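Long-range contacts in monovalent Na+/H+ antiporter subunit D (Dietzia sp. DQ12-45-1b, PDB 7D3U), which forms part of the membrane-embedded Mrp complex, a bacterial sodium/proton antiporter, and belongs to a family related to the antiporter-like subunits of respiratory complex I: residues V191-L196 with A262-G267; A294-I299 with R354-L359. All blocks are in the same frame, centred on the assembly; numbering follows the deposited sequence.

How the contacts relate
Contact 1 and contact 2 follow one another along the chain, the first closing before the second opens, and both lie within the helical antiporter region shared with complex I subunits. Their centres are 44 Å apart on opposite sides of the chain's centre, and their nearest atoms are about 29 Å apart, so they do not touch. Contact 1 ties the loop between helices 157-187 and 204-221 to the end of helix 249-263. Helix 272-292 leads on from there to contact 2, where the start of helix 296-316 meets the loop behind helix 320-350. In each contact a loop between helices packs against one end of another transmembrane helix. Subunit C borders contact 2 closely but reaches only V191 beside contact 1.

Contact 1 of 2, residues V191-L196 with A262-G267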
loop_
_atom_site.group_PDB
_atom_site.type_symbol
_atom_site.label_atom_id
_atom_site.label_comp_id
_atom_site.label_asym_id
_atom_site.label_seq_id
_atom_site.Cartn_x
_atom_site.Cartn_y
_atom_site.Cartn_z
ATOM N N VAL A 191 -17.881 5.901 -19.260
ATOM C CA VAL A 191 -17.073 5.535 -18.102
ATOM C C VAL A 191 -17.721 5.959 -16.794
ATOM O O VAL A 191 -17.201 5.615 -15.721
ATOM C CB VAL A 191 -15.657 6.138 -18.196
ATOM C CG1 VAL A 191 -14.855 5.431 -19.268
ATOM C CG2 VAL A 191 -15.739 7.624 -18.481
ATOM N N ASN A 192 -18.824 6.701 -16.845
ATOM C CA ASN A 192 -19.543 7.081 -15.638
ATOM C C ASN A 192 -20.008 5.838 -14.894
ATOM O O ASN A 192 -20.544 4.907 -15.498
ATOM C CB ASN A 192 -20.735 7.964 -16.006
ATOM C CG ASN A 192 -21.264 8.752 -14.833
ATOM O OD1 ASN A 192 -21.447 8.216 -13.742
ATOM N ND2 ASN A 192 -21.520 10.035 -15.052
ATOM N N ILE A 193 -19.800 5.822 -13.576
ATOM C CA ILE A 193 -20.158 4.639 -12.801
ATOM C C ILE A 193 -21.670 4.487 -12.715
ATOM O O ILE A 193 -22.187 3.365 -12.670
ATOM C CB ILE A 193 -19.514 4.695 -11.404
ATOM C CG1 ILE A 193 -18.004 4.886 -11.525
ATOM C CG2 ILE A 193 -19.797 3.423 -10.634
ATOM C CD1 ILE A 193 -17.271 4.811 -10.208
ATOM N N ALA A 194 -22.407 5.599 -12.709
ATOM C CA ALA A 194 -23.862 5.518 -12.645
ATOM C C ALA A 194 -24.436 4.903 -13.914
ATOM O O ALA A 194 -25.255 3.980 -13.852
ATOM C CB ALA A 194 -24.454 6.904 -12.407
ATOM N N GLN A 195 -24.016 5.400 -15.079
ATOM C CA GLN A 195 -24.518 4.884 -16.346
ATOM C C GLN A 195 -24.121 3.436 -16.592
ATOM O O GLN A 195 -24.607 2.834 -17.554
ATOM C CB GLN A 195 -24.032 5.761 -17.498
ATOM C CG GLN A 195 -24.171 7.247 -17.231
ATOM C CD GLN A 195 -24.702 8.007 -18.426
ATOM O OE1 GLN A 195 -24.022 8.146 -19.440
ATOM N NE2 GLN A 195 -25.926 8.504 -18.313
ATOM N N LEU A 196 -23.253 2.873 -15.756
ATOM C CA LEU A 196 -22.949 1.444 -15.748
ATOM C C LEU A 196 -23.704 0.733 -14.635
ATOM O O LEU A 196 -23.172 -0.172 -13.991
ATOM C CB LEU A 196 -21.447 1.224 -15.607
ATOM C CG LEU A 196 -20.570 1.891 -16.663
ATOM C CD1 LEU A 196 -19.131 1.952 -16.196
ATOM C CD2 LEU A 196 -20.672 1.151 -17.980
ATOM N N ALA A 262 -20.382 -2.786 -6.182
ATOM C CA ALA A 262 -21.747 -2.550 -5.739
ATOM C C ALA A 262 -22.589 -1.915 -6.834
ATOM O O ALA A 262 -23.768 -2.249 -6.985
ATOM C CB ALA A 262 -21.750 -1.672 -4.492
ATOM N N VAL A 263 -22.009 -1.000 -7.607
ATOM C CA VAL A 263 -22.764 -0.311 -8.645
ATOM C C VAL A 263 -22.680 -1.078 -9.954
ATOM O O VAL A 263 -23.697 -1.555 -10.466
ATOM C CB VAL A 263 -22.267 1.132 -8.827
ATOM C CG1 VAL A 263 -23.019 1.797 -9.956
ATOM C CG2 VAL A 263 -22.441 1.911 -7.540
ATOM N N ILE A 264 -21.470 -1.217 -10.500
ATOM C CA ILE A 264 -21.315 -1.830 -11.819
ATOM C C ILE A 264 -21.769 -3.283 -11.788
ATOM O O ILE A 264 -22.702 -3.679 -12.496
ATOM C CB ILE A 264 -19.864 -1.704 -12.308
ATOM C CG1 ILE A 264 -19.527 -0.242 -12.585
ATOM C CG2 ILE A 264 -19.661 -2.526 -13.562
ATOM C CD1 ILE A 264 -18.167 -0.043 -13.190
ATOM N N PHE A 265 -21.117 -4.100 -10.961
ATOM C CA PHE A 265 -21.469 -5.510 -10.875
ATOM C C PHE A 265 -22.818 -5.746 -10.215
ATOM O O PHE A 265 -23.340 -6.862 -10.305
ATOM C CB PHE A 265 -20.390 -6.277 -10.118
ATOM C CG PHE A 265 -19.421 -6.989 -11.008
ATOM C CD1 PHE A 265 -19.771 -8.177 -11.617
ATOM C CD2 PHE A 265 -18.160 -6.476 -11.230
ATOM C CE1 PHE A 265 -18.883 -8.833 -12.436
ATOM C CE2 PHE A 265 -17.270 -7.132 -12.044
ATOM C CZ PHE A 265 -17.631 -8.311 -12.648
ATOM N N ASP A 266 -23.381 -4.739 -9.549
ATOM C CA ASP A 266 -24.686 -4.823 -8.898
ATOM C C ASP A 266 -24.736 -5.896 -7.816
ATOM O O ASP A 266 -25.823 -6.331 -7.426
ATOM C CB ASP A 266 -25.800 -5.064 -9.921
ATOM C CG ASP A 266 -27.096 -4.394 -9.534
ATOM O OD1 ASP A 266 -27.112 -3.151 -9.421
ATOM O OD2 ASP A 266 -28.100 -5.112 -9.341
ATOM N N GLY A 267 -23.582 -6.321 -7.308
ATOM C CA GLY A 267 -23.544 -7.418 -6.362
ATOM C C GLY A 267 -24.117 -8.673 -6.982
ATOM O O GLY A 267 -25.094 -9.234 -6.479
#
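Two parts of the complex I-like antiporter bundle meet here: the loop joining helices 157-187 and 204-221, which contains an Asx turn, and the end of helix 249-263. No hydrogen bond crosses between them, and four branched aliphatic side chains do most of the work. I193 and V263 cross at about a right angle. In both, the branch that touches is the methyl anti to the backbone N, so that I193 CG2 lies 3.7 Å from V263 CG1. That same CG1 is also the atom of V263 that comes nearest to I193 O. The second pair is arranged differently, for L196 and I264 lie side by side and point the same way. With CG anti to the carbonyl carbon in L196 (chi1 -57°) and CG1 likewise in I264, the two chains run alongside each other: L196 CB is 3.9 Å from I264 CG1, and at the tips L196 CD1 is 3.7 Å from I264 CD1. I193 CG2 also reaches I264 CG1, at 4.2 Å, which links the crossed pair to the parallel one. In the Asx turn, N192 OD1 accepts, on a lone pair in its carbonyl plane, the 3.0 Å bond from A194 N. Around this apolar patch, Y568 of helix 566-572 packs on V263, I184 of helix 157-187 on L196, and T210 of helix 204-221 on I264. F265, whose CB points away from the loop, touches a bound dodecyl-maltoside molecule. Beyond it the chain leaves helical geometry at D266, which has a positive phi. Where the backbones come closest, the CA-H of I264 points almost straight at L196 O, with 3.3 Å between I264 CA and L196 O and an angle of 179° at the hydrogen.

Contact 2 of 2, residues A294-I299 with R354-L359; sequences AAPRSI and RRLGQL
L356 has CG anti to its carbonyl carbon (chi1 -70°) and an extended second torsion (chi2 -166°), which carries both methyls across to the start of helix 296-316. The methyls divide the work. CD2 lies over the proline, 3.9 Å from P296 CB and equally near P296 CD, and the two side chains slide past each other in opposite directions. CD1 meets the tip of I299 obliquely, at 3.9 Å from I299 CD1. R355 starts with the same first torsion but is bent at chi2 and chi3, and the bends fold its guanidinium back over A294. The A294 methyl sits above one face of that group, offset toward its rim, with CB 3.4 Å from R355 NH1. The backbones are joined between these side chains by a hydrogen bond from L356 N to A294 O, 3.1 Å long. The donor approaches nearly along the C=O axis, although the bond is bent at the hydrogen (138°). In this antiporter fold the contact joins a helix start to a neighbouring inter-helix loop: A295 is the N-cap of helix 296-316, P296 is its first residue, and R354-L359 follow helix 320-350. The first turn is closed by I299 N, which bonds to A295 O at 3.1 Å. On the loop side R354 O lies beside the proline ring, 3.1 Å from P296 CD. I429 of helix 405-430 packs on both P296 and L356. Two arginine ends have partners beyond the two segments: R354 forms a salt bridge with D438 and a hydrogen bond with Y351 O, and R297 a salt bridge with E348. Subunit C reaches the same loop, where its T113 O accepts a hydrogen bond from Q358 NE2 and its E112 forms a long, weak ion pair with R355 NE.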
loop_
_atom_site.group_PDB
_atom_site.type_symbol
_atom_site.label_atom_id
_atom_site.label_comp_id
_atom_site.label_asym_id
_atom_site.label_seq_id
_atom_site.Cartn_x
_atom_site.Cartn_y
_atom_site.Cartn_z
ATOM N N ALA A 294 10.545 -10.217 11.598
ATOM C CA ALA A 294 11.337 -9.942 12.786
ATOM C C ALA A 294 11.539 -8.458 13.053
ATOM O O ALA A 294 12.189 -8.115 14.043
ATOM C CB ALA A 294 12.708 -10.629 12.687
ATOM N N ALA A 295 11.013 -7.572 12.210
ATOM C CA ALA A 295 11.111 -6.138 12.407
ATOM C C ALA A 295 9.769 -5.571 12.861
ATOM O O ALA A 295 8.714 -6.067 12.460
ATOM C CB ALA A 295 11.551 -5.431 11.120
ATOM N N PRO A 296 9.776 -4.537 13.705
ATOM C CA PRO A 296 8.495 -4.016 14.216
ATOM C C PRO A 296 7.622 -3.395 13.142
ATOM O O PRO A 296 6.426 -3.699 13.070
ATOM C CB PRO A 296 8.936 -2.991 15.269
ATOM C CG PRO A 296 10.311 -2.598 14.864
ATOM C CD PRO A 296 10.929 -3.826 14.275
ATOM N N ARG A 297 8.184 -2.530 12.300
ATOM C CA ARG A 297 7.385 -1.885 11.267
ATOM C C ARG A 297 7.205 -2.750 10.030
ATOM O O ARG A 297 6.361 -2.426 9.190
ATOM C CB ARG A 297 8.007 -0.546 10.870
ATOM C CG ARG A 297 6.977 0.515 10.525
ATOM C CD ARG A 297 7.506 1.909 10.781
ATOM N NE ARG A 297 8.907 2.032 10.396
ATOM C CZ ARG A 297 9.321 2.278 9.159
ATOM N NH1 ARG A 297 8.440 2.426 8.180
ATOM N NH2 ARG A 297 10.617 2.375 8.900
ATOM N N SER A 298 7.967 -3.832 9.894
ATOM C CA SER A 298 7.741 -4.778 8.813
ATOM C C SER A 298 6.665 -5.796 9.148
ATOM O O SER A 298 6.121 -6.428 8.236
ATOM C CB SER A 298 9.039 -5.509 8.465
ATOM O OG SER A 298 8.769 -6.814 7.989
ATOM N N ILE A 299 6.354 -5.971 10.431
ATOM C CA ILE A 299 5.231 -6.813 10.822
ATOM C C ILE A 299 3.915 -6.130 10.479
ATOM O O ILE A 299 2.978 -6.765 9.975
ATOM C CB ILE A 299 5.325 -7.144 12.322
ATOM C CG1 ILE A 299 6.295 -8.300 12.557
ATOM C CG2 ILE A 299 3.958 -7.458 12.888
ATOM C CD1 ILE A 299 6.541 -8.599 14.012
ATOM N N ARG A 354 15.323 -0.796 14.647
ATOM C CA ARG A 354 16.018 -1.989 15.106
ATOM C C ARG A 354 15.108 -3.195 14.931
ATOM O O ARG A 354 13.937 -3.068 14.574
ATOM C CB ARG A 354 16.450 -1.860 16.572
ATOM C CG ARG A 354 17.218 -0.593 16.880
ATOM C CD ARG A 354 17.322 -0.359 18.372
ATOM N NE ARG A 354 18.022 0.881 18.682
ATOM C CZ ARG A 354 19.343 0.995 18.746
ATOM N NH1 ARG A 354 20.113 -0.058 18.518
ATOM N NH2 ARG A 354 19.894 2.165 19.034
ATOM N N ARG A 355 15.661 -4.376 15.184
ATOM C CA ARG A 355 14.889 -5.610 15.124
ATOM C C ARG A 355 14.081 -5.759 16.411
ATOM O O ARG A 355 14.027 -4.858 17.250
ATOM C CB ARG A 355 15.811 -6.802 14.895
ATOM C CG ARG A 355 16.649 -6.710 13.637
ATOM C CD ARG A 355 16.463 -7.944 12.777
ATOM N NE ARG A 355 16.651 -9.170 13.546
ATOM C CZ ARG A 355 16.424 -10.390 13.072
ATOM N NH1 ARG A 355 15.999 -10.549 11.826
ATOM N NH2 ARG A 355 16.620 -11.451 13.843
ATOM N N LEU A 356 13.435 -6.908 16.578
ATOM C CA LEU A 356 12.723 -7.220 17.810
ATOM C C LEU A 356 13.690 -7.892 18.775
ATOM O O LEU A 356 14.266 -8.937 18.456
ATOM C CB LEU A 356 11.521 -8.121 17.536
ATOM C CG LEU A 356 10.341 -7.491 16.799
ATOM C CD1 LEU A 356 9.117 -8.376 16.914
ATOM C CD2 LEU A 356 10.050 -6.108 17.338
ATOM N N GLY A 357 13.866 -7.294 19.949
ATOM C CA GLY A 357 14.791 -7.780 20.946
ATOM C C GLY A 357 15.969 -6.865 21.195
ATOM O O GLY A 357 16.611 -6.978 22.247
ATOM N N GLN A 358 16.274 -5.963 20.261
ATOM C CA GLN A 358 17.352 -5.008 20.482
ATOM C C GLN A 358 16.963 -3.938 21.490
ATOM O O GLN A 358 17.847 -3.312 22.083
ATOM C CB GLN A 358 17.761 -4.362 19.161
ATOM C CG GLN A 358 17.901 -5.343 18.016
ATOM C CD GLN A 358 18.941 -6.406 18.285
ATOM O OE1 GLN A 358 18.670 -7.600 18.162
ATOM N NE2 GLN A 358 20.139 -5.980 18.653
ATOM N N LEU A 359 15.670 -3.714 21.690
ATOM C CA LEU A 359 15.163 -2.828 22.724
ATOM C C LEU A 359 14.423 -3.645 23.772
ATOM O O LEU A 359 14.036 -4.791 23.537
ATOM C CB LEU A 359 14.231 -1.766 22.133
ATOM C CG LEU A 359 14.856 -0.791 21.138
ATOM C CD1 LEU A 359 13.777 -0.096 20.332
ATOM C CD2 LEU A 359 15.720 0.220 21.864
#